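PDB 5N6G: GTN Reductase from Agrobacterium tumefaciens, which probably reduces activated carbon-carbon double bonds with NADH or NADPH as the hydride source, using bound FMN, as an ene-reductase of the Old Yellow Enzyme family. Local coordinates for residues N27-I33 with D67-K73; S59-Y65 with W99-S105; I122-T128 with F139-P145. All coordinates share one frame; numbering follows the deposited sequence.

Interaction 1. Residues N27-I33 with D67-K73; sequences NRSPGAI and DVPGLYK
Asp67 meets residues 27-30 with both backbone and carboxylate. Asp67 O accepts from Ser29 N at 2.9 Å, while Asp67 CB lies against the backbone carbonyl of Asn27. The carboxylate works through water: OD2 shares one with Asn27 O, and OD1 of Asp67 takes a 2.6 Å bond from a second water that also accepts from Gly31 N. Asp67 OD1 also rests against Pro30 CA, 3.4 Å away. Val68 comes next; its CG2 touches Asn27 ND2, whose hydrogen bond goes to Ala66 O, and its carbonyl O receives a short CA-H contact from Ala32. The ring of Pro69 lies along Ser29, with CB, CG and CD all close to OG, a hydroxyl that bonds to Asn38. Gly70 N then gives a nearly straight bond to Ala32 O (3.0 Å, 177° at the hydrogen). Tyr72 has CG between the backbone N and the carbonyl carbon (chi1 55°), and its ring reaches back until OH is 3.4 Å from Ala32 CB; that hydroxyl pairs with Gln63. Last, Lys73 runs fully extended past Ile33 CG1 and donates a 2.8 Å hydrogen bond from NZ to Gly31 O. Main-chain polar groups thus tie the (beta/alpha)8-barrel loops after strands 19-21 and 50-57; Asp67 and Lys73, presumably charged, are met here by water and a backbone carbonyl respectively, so the join probably depends little on ion pairing.

Interaction 2. Residues S59-Y65 with W99-S105; sequences SQQGQGY and WHVGRIS. With 8OZ (2-Phenylacrylic acid), chain C.
Gly62 CA sits over the centre of the His100 ring, a CH-pi contact, 3.5 Å from the centroid. The ring is also pinned at its edge: His100 NE2 donates to Gln61 OE1 (2.9 Å, 174° at the hydrogen), and ND1 accepts from Gly102 N in the ring plane, which together fix its rotation. Beside it packing stays close. Val101 straddles Gly62 O with both methyls while its N bonds to that oxygen, and Ser105 OG, anti to its own N (chi1 -172°), donates 2.6 Å to Gln63 O on a lone pair. Gly64 CA sits 3.2 Å from Ile104 O, a buried carbonyl with no hydrogen-bond partner in the model.

The looser side is at 59-61, partly exposed, where a water bridges Gln61 O and Gly102 O. At the ligand-facing end, Tyr65 and Trp99 meet rim to rim, Tyr65 CD1 being 3.7 Å from Trp99 CH2, and Ile104 CG2 touches the Tyr65 hydroxyl, which bonds to Tyr183. Of bound 2-phenylacrylic acid, phenyl atom C6 lies over one face of Tyr65, toward the rim, and atom C is 3.2 Å from Trp99 CZ2. Polar bonds therefore lock the two barrel loops together behind the ligand pocket, while the wall they present here is aromatic and contacts ligand carbons.

Interaction 3. Residues I122-T128 with F139-P145; sequences ITAKSKT and FAETSEP
Thr128 and Ala140 exchange backbone hydrogen bonds in both directions: Thr128 N to Ala140 O at 2.8 Å, and Ala140 N to Thr128 O at 3.1 Å. Two residues away in each segment, Thr142 N reaches Ser126 O, again at 3.1 Å. CA-H contacts fill in between these bonds, as where Lys127 CA faces Ala140 O. This is the open end of the antiparallel hairpin formed by strands 127-131 and 137-141, an excursion from the (beta/alpha)8 barrel; Lys127 and Glu141 make its non-hydrogen-bonded pair, their side chains diverging. Beyond the Ser126-Thr142 bond the chains separate enough to admit water. One molecule accepts from both Ala124 N and Thr142 OG1 and donates to Ser143 O, while another gives its two protons to Ala124 O and Thr142 O. The Thr142 hydroxyl stands between its backbone N and carbonyl carbon (chi1 52°), which turns it into the gap toward Ala124. Among the side chains, Phe139 presents the edge of its ring to Lys127, with Phe139 CD1 4.1 Å from Lys127 CB, and Thr128 CG2 meets Thr142 CG2. At the far end the Pro145 ring sits against 122-123: Pro145 CD is 3.5 Å from Thr123 OG1, and CG is equally close to Ile122 O. Opposite charges lie near without touching, Lys127 NZ being 4.8 Å from Glu141 OE2.

The three contacts stand in a row, with interaction 2 in the middle: its centre is 12 Å from each of the other two, whose own centres are 21 Å apart and which do not touch. In sequence, interactions 1 and 2 interleave, both drawing on the loop between strand 50-57 and helix 74-89, whereas interaction 3 follows later, at the open end of the hairpin and the loops leading into and out of it. Gln63 NE2 probably bonds to Val68 O on one side; Arg103 NH1 probably does so to Ile122 O on the other. The barrel loops and the hairpin are thus joined by direct contacts beside the ligand pocket, whose residues Tyr65 and Trp99 belong to interaction 2.

Interaction 1. Residues N27-I33 with D67-K73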
loop_
_atom_site.group_PDB
_atom_site.type_symbol
_atom_site.label_atom_id
_atom_site.label_comp_id
_atom_site.label_asym_id
_atom_site.label_seq_id
_atom_site.Cartn_x
_atom_site.Cartn_y
_atom_site.Cartn_z
ATOM N N ASN A 27 12.395 -2.252 5.472
ATOM C CA ASN A 27 13.028 -3.442 6.071
ATOM C C ASN A 27 13.930 -3.114 7.260
ATOM O O ASN A 27 15.070 -3.599 7.372
ATOM C CB ASN A 27 13.825 -4.211 5.023
ATOM C CG ASN A 27 13.044 -4.442 3.767
ATOM O OD1 ASN A 27 13.161 -3.672 2.816
ATOM N ND2 ASN A 27 12.243 -5.502 3.746
ATOM N N ARG A 28 13.397 -2.319 8.176
ATOM C CA ARG A 28 14.144 -1.899 9.347
ATOM C C ARG A 28 13.413 -2.252 10.636
ATOM O O ARG A 28 13.562 -1.565 11.648
ATOM C CB ARG A 28 14.434 -0.410 9.256
ATOM C CG ARG A 28 15.627 -0.147 8.331
ATOM C CD ARG A 28 15.680 1.289 8.018
ATOM N NE ARG A 28 16.899 1.814 7.403
ATOM C CZ ARG A 28 17.085 1.949 6.092
ATOM N NH1 ARG A 28 16.188 1.516 5.238
ATOM N NH2 ARG A 28 18.158 2.564 5.636
ATOM N N SER A 29 12.640 -3.344 10.624
ATOM C CA SER A 29 11.894 -3.797 11.799
ATOM C C SER A 29 12.130 -5.286 12.056
ATOM O O SER A 29 11.243 -6.116 11.833
ATOM C CB SER A 29 10.404 -3.500 11.624
ATOM O OG SER A 29 10.203 -2.118 11.355
ATOM N N PRO A 30 13.310 -5.645 12.557
ATOM C CA PRO A 30 13.580 -7.049 12.886
ATOM C C PRO A 30 12.518 -7.636 13.803
ATOM O O PRO A 30 12.022 -6.986 14.733
ATOM C CB PRO A 30 14.953 -6.992 13.570
ATOM C CG PRO A 30 15.584 -5.755 13.040
ATOM C CD PRO A 30 14.478 -4.787 12.816
ATOM N N GLY A 31 12.178 -8.894 13.539
ATOM C CA GLY A 31 11.183 -9.588 14.321
ATOM C C GLY A 31 9.773 -9.163 14.031
ATOM O O GLY A 31 8.862 -9.555 14.769
ATOM N N ALA A 32 9.570 -8.338 12.999
ATOM C CA ALA A 32 8.241 -7.877 12.608
ATOM C C ALA A 32 7.630 -6.941 13.648
ATOM O O ALA A 32 6.402 -6.849 13.759
ATOM C CB ALA A 32 7.295 -9.058 12.348
ATOM N N ILE A 33 8.478 -6.221 14.385
ATOM C CA ILE A 33 8.052 -5.374 15.494
ATOM C C ILE A 33 8.628 -3.985 15.263
ATOM O O ILE A 33 9.852 -3.826 15.185
ATOM C CB ILE A 33 8.528 -5.933 16.851
ATOM C CG1 ILE A 33 7.885 -7.305 17.105
ATOM C CG2 ILE A 33 8.201 -4.983 17.999
ATOM C CD1 ILE A 33 8.562 -8.105 18.220
ATOM N N ASP A 67 12.401 -8.500 7.999
ATOM C CA ASP A 67 12.506 -7.301 8.826
ATOM C C ASP A 67 11.422 -6.278 8.494
ATOM O O ASP A 67 11.656 -5.068 8.572
ATOM C CB ASP A 67 13.909 -6.679 8.715
ATOM C CG ASP A 67 14.996 -7.572 9.326
ATOM O OD1 ASP A 67 14.678 -8.530 10.050
ATOM O OD2 ASP A 67 16.182 -7.331 9.058
ATOM N N VAL A 68 10.240 -6.768 8.131
ATOM C CA VAL A 68 9.074 -5.940 7.851
ATOM C C VAL A 68 8.162 -5.960 9.070
ATOM O O VAL A 68 7.870 -7.052 9.592
ATOM C CB VAL A 68 8.324 -6.456 6.617
ATOM C CG1 VAL A 68 6.957 -5.840 6.484
ATOM C CG2 VAL A 68 9.153 -6.217 5.371
ATOM N N PRO A 69 7.690 -4.808 9.539
ATOM C CA PRO A 69 6.826 -4.793 10.724
ATOM C C PRO A 69 5.444 -5.309 10.365
ATOM O O PRO A 69 4.911 -5.001 9.303
ATOM C CB PRO A 69 6.775 -3.309 11.098
ATOM C CG PRO A 69 6.890 -2.631 9.794
ATOM C CD PRO A 69 7.875 -3.453 8.999
ATOM N N GLY A 70 4.854 -6.093 11.267
ATOM C CA GLY A 70 3.525 -6.625 11.073
ATOM C C GLY A 70 2.493 -6.097 12.060
ATOM O O GLY A 70 2.756 -5.212 12.872
ATOM N N LEU A 71 1.283 -6.673 11.971
ATOM C CA LEU A 71 0.191 -6.372 12.888
ATOM C C LEU A 71 -0.291 -7.613 13.633
ATOM O O LEU A 71 -1.404 -7.618 14.155
ATOM C CB LEU A 71 -0.964 -5.726 12.125
ATOM C CG LEU A 71 -0.702 -4.262 11.792
ATOM C CD1 LEU A 71 -1.729 -3.785 10.769
ATOM C CD2 LEU A 71 -0.733 -3.404 13.040
ATOM N N TYR A 72 0.535 -8.658 13.721
ATOM C CA TYR A 72 0.073 -9.949 14.239
ATOM C C TYR A 72 0.787 -10.388 15.515
ATOM O O TYR A 72 0.548 -11.510 16.003
ATOM C CB TYR A 72 0.207 -11.014 13.141
ATOM C CG TYR A 72 1.586 -11.145 12.529
ATOM C CD1 TYR A 72 2.554 -11.968 13.107
ATOM C CD2 TYR A 72 1.932 -10.428 11.393
ATOM C CE1 TYR A 72 3.817 -12.098 12.541
ATOM C CE2 TYR A 72 3.185 -10.531 10.830
ATOM C CZ TYR A 72 4.126 -11.356 11.397
ATOM O OH TYR A 72 5.382 -11.459 10.832
ATOM N N LYS A 73 1.628 -9.547 16.094
ATOM C CA LYS A 73 2.215 -9.774 17.409
ATOM C C LYS A 73 1.787 -8.659 18.346
ATOM O O LYS A 73 1.668 -7.506 17.917
ATOM C CB LYS A 73 3.754 -9.813 17.339
ATOM C CG LYS A 73 4.341 -10.919 16.487
ATOM C CD LYS A 73 5.865 -10.851 16.490
ATOM C CE LYS A 73 6.478 -11.980 15.674
ATOM N NZ LYS A 73 7.954 -12.014 15.831
HETATM O O HOH W 1 16.828 -5.759 6.623
HETATM O O HOH W 2 13.371 -10.325 11.371
HETATM O O HOH W 3 3.840 -8.605 13.751
#

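Interaction 2. Residues S59-Y65 with W99-S105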
loop_
_atom_site.group_PDB
_atom_site.type_symbol
_atom_site.label_atom_id
_atom_site.label_comp_id
_atom_site.label_asym_id
_atom_site.label_seq_id
_atom_site.Cartn_x
_atom_site.Cartn_y
_atom_site.Cartn_z
ATOM N N SER A 59 -0.475 -11.099 8.820
ATOM C CA SER A 59 -0.168 -12.421 9.342
ATOM C C SER A 59 1.236 -12.773 8.888
ATOM O O SER A 59 1.771 -12.169 7.957
ATOM C CB SER A 59 -1.136 -13.468 8.814
ATOM O OG SER A 59 -0.979 -13.540 7.402
ATOM N N GLN A 60 1.804 -13.803 9.516
ATOM C CA GLN A 60 3.101 -14.280 9.059
ATOM C C GLN A 60 2.991 -14.856 7.647
ATOM O O GLN A 60 3.901 -14.696 6.827
ATOM C CB GLN A 60 3.646 -15.326 10.034
ATOM C CG GLN A 60 5.078 -15.708 9.729
ATOM C CD GLN A 60 5.574 -16.825 10.589
ATOM O OE1 GLN A 60 4.971 -17.145 11.613
ATOM N NE2 GLN A 60 6.679 -17.440 10.181
ATOM N N GLN A 61 1.872 -15.510 7.340
ATOM C CA GLN A 61 1.638 -16.014 5.992
ATOM C C GLN A 61 1.687 -14.878 4.971
ATOM O O GLN A 61 2.140 -15.077 3.838
ATOM C CB GLN A 61 0.283 -16.713 5.949
ATOM C CG GLN A 61 -0.096 -17.391 4.655
ATOM C CD GLN A 61 -1.600 -17.605 4.561
ATOM O OE1 GLN A 61 -2.350 -16.644 4.479
ATOM N NE2 GLN A 61 -2.037 -18.865 4.554
ATOM N N GLY A 62 1.255 -13.692 5.355
ATOM C CA GLY A 62 1.287 -12.531 4.474
ATOM C C GLY A 62 2.611 -11.829 4.326
ATOM O O GLY A 62 2.672 -10.826 3.593
ATOM N N GLN A 63 3.650 -12.286 5.030
ATOM C CA GLN A 63 4.999 -11.726 4.921
ATOM C C GLN A 63 5.715 -12.250 3.687
ATOM O O GLN A 63 5.726 -13.456 3.435
ATOM C CB GLN A 63 5.866 -12.101 6.126
ATOM C CG GLN A 63 5.525 -11.365 7.388
ATOM C CD GLN A 63 6.207 -10.021 7.504
ATOM O OE1 GLN A 63 6.685 -9.439 6.517
ATOM N NE2 GLN A 63 6.214 -9.489 8.730
ATOM N N GLY A 64 6.415 -11.351 2.995
ATOM C CA GLY A 64 7.228 -11.726 1.854
ATOM C C GLY A 64 8.667 -11.266 1.876
ATOM O O GLY A 64 9.450 -11.684 1.020
ATOM N N TYR A 65 9.028 -10.406 2.846
ATOM C CA TYR A 65 10.377 -9.857 2.971
ATOM C C TYR A 65 10.762 -9.853 4.438
ATOM O O TYR A 65 9.911 -9.741 5.324
ATOM C CB TYR A 65 10.489 -8.413 2.431
ATOM C CG TYR A 65 9.928 -8.273 1.043
ATOM C CD1 TYR A 65 8.579 -8.106 0.853
ATOM C CD2 TYR A 65 10.729 -8.395 -0.075
ATOM C CE1 TYR A 65 8.038 -8.005 -0.388
ATOM C CE2 TYR A 65 10.184 -8.310 -1.339
ATOM C CZ TYR A 65 8.837 -8.104 -1.484
ATOM O OH TYR A 65 8.267 -8.022 -2.737
ATOM N N TRP A 99 -1.329 -5.643 4.571
ATOM C CA TRP A 99 -0.670 -6.279 3.444
ATOM C C TRP A 99 -0.760 -7.798 3.525
ATOM O O TRP A 99 -0.656 -8.378 4.600
ATOM C CB TRP A 99 0.774 -5.865 3.469
ATOM C CG TRP A 99 1.624 -6.102 2.269
ATOM C CD1 TRP A 99 1.235 -6.377 0.989
ATOM C CD2 TRP A 99 3.048 -5.999 2.250
ATOM N NE1 TRP A 99 2.346 -6.455 0.173
ATOM C CE2 TRP A 99 3.472 -6.231 0.923
ATOM C CE3 TRP A 99 4.005 -5.733 3.233
ATOM C CZ2 TRP A 99 4.807 -6.186 0.563
ATOM C CZ3 TRP A 99 5.321 -5.695 2.887
ATOM C CH2 TRP A 99 5.724 -5.933 1.562
ATOM N N HIS A 100 -0.944 -8.432 2.379
ATOM C CA HIS A 100 -0.697 -9.855 2.212
ATOM C C HIS A 100 0.001 -10.014 0.875
ATOM O O HIS A 100 -0.534 -9.617 -0.168
ATOM C CB HIS A 100 -1.992 -10.694 2.261
ATOM C CG HIS A 100 -1.755 -12.154 2.423
ATOM N ND1 HIS A 100 -0.960 -12.889 1.573
ATOM C CD2 HIS A 100 -2.220 -13.022 3.353
ATOM C CE1 HIS A 100 -0.924 -14.144 1.989
ATOM N NE2 HIS A 100 -1.691 -14.253 3.060
ATOM N N VAL A 101 1.189 -10.596 0.899
ATOM C CA VAL A 101 2.003 -10.704 -0.309
ATOM C C VAL A 101 1.601 -11.825 -1.251
ATOM O O VAL A 101 2.073 -11.843 -2.397
ATOM C CB VAL A 101 3.487 -10.940 0.004
ATOM C CG1 VAL A 101 4.023 -9.767 0.791
ATOM C CG2 VAL A 101 3.704 -12.245 0.756
ATOM N N GLY A 102 0.775 -12.762 -0.810
ATOM C CA GLY A 102 0.483 -13.921 -1.639
ATOM C C GLY A 102 1.734 -14.649 -2.078
ATOM O O GLY A 102 2.586 -15.018 -1.267
ATOM N N ARG A 103 1.861 -14.883 -3.389
ATOM C CA ARG A 103 2.957 -15.701 -3.893
ATOM C C ARG A 103 4.340 -15.057 -3.774
ATOM O O ARG A 103 5.336 -15.745 -4.030
ATOM C CB ARG A 103 2.716 -16.062 -5.356
ATOM C CG ARG A 103 2.857 -14.894 -6.325
ATOM C CD ARG A 103 2.517 -15.353 -7.740
ATOM N NE ARG A 103 2.728 -14.284 -8.717
ATOM C CZ ARG A 103 2.966 -14.488 -10.007
ATOM N NH1 ARG A 103 3.010 -15.709 -10.535
ATOM N NH2 ARG A 103 3.166 -13.444 -10.806
ATOM N N ILE A 104 4.423 -13.778 -3.421
ATOM C CA ILE A 104 5.714 -13.069 -3.399
ATOM C C ILE A 104 6.293 -13.257 -2.003
ATOM O O ILE A 104 6.268 -12.366 -1.152
ATOM C CB ILE A 104 5.554 -11.601 -3.779
ATOM C CG1 ILE A 104 4.799 -11.467 -5.111
ATOM C CG2 ILE A 104 6.895 -10.945 -3.869
ATOM C CD1 ILE A 104 5.494 -12.117 -6.314
ATOM N N SER A 105 6.832 -14.450 -1.760
ATOM C CA SER A 105 7.369 -14.794 -0.450
ATOM C C SER A 105 8.341 -15.963 -0.603
ATOM O O SER A 105 8.650 -16.409 -1.710
ATOM C CB SER A 105 6.229 -15.104 0.526
ATOM O OG SER A 105 6.669 -15.272 1.875
HETATM C C4 8OZ C . 9.714 -2.328 -2.613
HETATM C C5 8OZ C . 10.365 -3.354 -1.968
HETATM C C6 8OZ C . 9.634 -4.326 -1.323
HETATM C C7 8OZ C . 8.253 -4.266 -1.304
HETATM C C8 8OZ C . 5.315 -2.739 -3.042
HETATM C C 8OZ C . 5.496 -3.327 -0.666
HETATM O O 8OZ C . 4.139 -2.479 -2.955
HETATM C C1 8OZ C . 6.107 -3.096 -1.819
HETATM C C2 8OZ C . 7.586 -3.224 -1.936
HETATM C C3 8OZ C . 8.332 -2.260 -2.607
HETATM O O1 8OZ C . 5.951 -2.745 -4.188
HETATM O O HOH W 4 1.784 -16.217 1.075
#

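Interaction 3. Residues I122-T128 with F139-P145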
loop_
_atom_site.group_PDB
_atom_site.type_symbol
_atom_site.label_atom_id
_atom_site.label_comp_id
_atom_site.label_asym_id
_atom_site.label_seq_id
_atom_site.Cartn_x
_atom_site.Cartn_y
_atom_site.Cartn_z
ATOM N N ILE A 122 1.242 -20.633 -9.535
ATOM C CA ILE A 122 2.143 -20.124 -10.573
ATOM C C ILE A 122 3.240 -19.329 -9.868
ATOM O O ILE A 122 2.960 -18.291 -9.255
ATOM C CB ILE A 122 1.411 -19.245 -11.593
ATOM C CG1 ILE A 122 0.244 -20.018 -12.211
ATOM C CG2 ILE A 122 2.390 -18.814 -12.692
ATOM C CD1 ILE A 122 -0.717 -19.122 -12.977
ATOM N N THR A 123 4.472 -19.833 -9.941
ATOM C CA THR A 123 5.603 -19.187 -9.293
ATOM C C THR A 123 5.920 -17.854 -9.970
ATOM O O THR A 123 5.924 -17.752 -11.201
ATOM C CB THR A 123 6.831 -20.093 -9.342
ATOM O OG1 THR A 123 6.523 -21.378 -8.774
ATOM C CG2 THR A 123 7.994 -19.469 -8.558
ATOM N N ALA A 124 6.199 -16.840 -9.156
ATOM C CA ALA A 124 6.624 -15.543 -9.682
ATOM C C ALA A 124 8.109 -15.544 -9.978
ATOM O O ALA A 124 8.905 -16.097 -9.213
ATOM C CB ALA A 124 6.336 -14.434 -8.680
ATOM N N LYS A 125 8.483 -14.907 -11.095
ATOM C CA LYS A 125 9.879 -14.592 -11.372
ATOM C C LYS A 125 10.165 -13.285 -10.648
ATOM O O LYS A 125 10.159 -12.191 -11.214
ATOM C CB LYS A 125 10.151 -14.503 -12.864
ATOM C CG LYS A 125 11.651 -14.384 -13.171
ATOM C CD LYS A 125 11.943 -14.667 -14.641
ATOM C CE LYS A 125 13.335 -14.190 -15.035
ATOM N NZ LYS A 125 13.288 -12.888 -15.769
ATOM N N SER A 126 10.384 -13.410 -9.340
ATOM C CA SER A 126 10.587 -12.277 -8.453
ATOM C C SER A 126 11.643 -12.664 -7.427
ATOM O O SER A 126 12.043 -13.826 -7.321
ATOM C CB SER A 126 9.281 -11.863 -7.757
ATOM O OG SER A 126 9.406 -10.594 -7.141
ATOM N N LYS A 127 12.132 -11.664 -6.702
ATOM C CA LYS A 127 13.168 -11.874 -5.710
ATOM C C LYS A 127 12.734 -11.265 -4.396
ATOM O O LYS A 127 11.970 -10.303 -4.364
ATOM C CB LYS A 127 14.509 -11.260 -6.145
ATOM C CG LYS A 127 15.224 -12.075 -7.198
ATOM C CD LYS A 127 16.506 -11.390 -7.664
ATOM C CE LYS A 127 17.257 -12.244 -8.677
ATOM N NZ LYS A 127 17.644 -13.561 -8.105
ATOM N N THR A 128 13.243 -11.832 -3.308
ATOM C CA THR A 128 12.899 -11.323 -1.999
ATOM C C THR A 128 14.131 -11.284 -1.109
ATOM O O THR A 128 15.236 -11.649 -1.514
ATOM C CB THR A 128 11.784 -12.133 -1.329
ATOM O OG1 THR A 128 11.541 -11.542 -0.061
ATOM C CG2 THR A 128 12.153 -13.609 -1.136
ATOM N N PHE A 139 19.525 -12.585 -0.659
ATOM C CA PHE A 139 18.500 -12.482 -1.686
ATOM C C PHE A 139 18.140 -13.871 -2.176
ATOM O O PHE A 139 18.999 -14.753 -2.277
ATOM C CB PHE A 139 18.982 -11.637 -2.864
ATOM C CG PHE A 139 18.476 -10.232 -2.844
ATOM C CD1 PHE A 139 17.449 -9.843 -3.685
ATOM C CD2 PHE A 139 19.023 -9.300 -1.984
ATOM C CE1 PHE A 139 16.981 -8.546 -3.674
ATOM C CE2 PHE A 139 18.561 -8.003 -1.962
ATOM C CZ PHE A 139 17.538 -7.623 -2.811
ATOM N N ALA A 140 16.864 -14.065 -2.490
ATOM C CA ALA A 140 16.408 -15.371 -2.915
ATOM C C ALA A 140 15.288 -15.182 -3.923
ATOM O O ALA A 140 14.559 -14.181 -3.893
ATOM C CB ALA A 140 15.923 -16.227 -1.735
ATOM N N GLU A 141 15.189 -16.145 -4.827
ATOM C CA GLU A 141 14.015 -16.211 -5.684
ATOM C C GLU A 141 12.816 -16.568 -4.827
ATOM O O GLU A 141 12.934 -17.352 -3.875
ATOM C CB GLU A 141 14.211 -17.261 -6.769
ATOM C CG GLU A 141 15.419 -16.988 -7.660
ATOM C CD GLU A 141 15.694 -18.102 -8.661
ATOM O OE1 GLU A 141 14.796 -18.937 -8.902
ATOM O OE2 GLU A 141 16.818 -18.142 -9.206
ATOM N N THR A 142 11.661 -16.008 -5.170
ATOM C CA THR A 142 10.446 -16.356 -4.449
ATOM C C THR A 142 10.119 -17.836 -4.654
ATOM O O THR A 142 10.431 -18.438 -5.681
ATOM C CB THR A 142 9.268 -15.469 -4.857
ATOM O OG1 THR A 142 9.105 -15.459 -6.278
ATOM C CG2 THR A 142 9.515 -14.043 -4.350
ATOM N N SER A 143 9.465 -18.402 -3.650
ATOM C CA SER A 143 9.201 -19.826 -3.567
ATOM C C SER A 143 7.977 -20.212 -4.394
ATOM O O SER A 143 7.097 -19.392 -4.690
ATOM C CB SER A 143 8.967 -20.214 -2.101
ATOM O OG SER A 143 10.131 -20.016 -1.323
ATOM N N GLU A 144 7.895 -21.504 -4.711
ATOM C CA GLU A 144 6.715 -22.060 -5.380
ATOM C C GLU A 144 5.485 -21.929 -4.487
ATOM O O GLU A 144 5.500 -22.463 -3.365
ATOM C CB GLU A 144 6.906 -23.547 -5.676
ATOM C CG GLU A 144 8.002 -23.893 -6.598
ATOM C CD GLU A 144 8.020 -25.386 -6.916
ATOM O OE1 GLU A 144 7.657 -26.218 -6.041
ATOM O OE2 GLU A 144 8.392 -25.721 -8.054
ATOM N N PRO A 145 4.401 -21.305 -4.943
ATOM C CA PRO A 145 3.203 -21.166 -4.112
ATOM C C PRO A 145 2.244 -22.331 -4.277
ATOM O O PRO A 145 2.294 -23.077 -5.254
ATOM C CB PRO A 145 2.546 -19.888 -4.648
ATOM C CG PRO A 145 2.910 -19.923 -6.104
ATOM C CD PRO A 145 4.280 -20.526 -6.191
HETATM O O HOH W 5 6.576 -17.074 -6.175
HETATM O O HOH W 6 10.976 -17.486 -8.167
#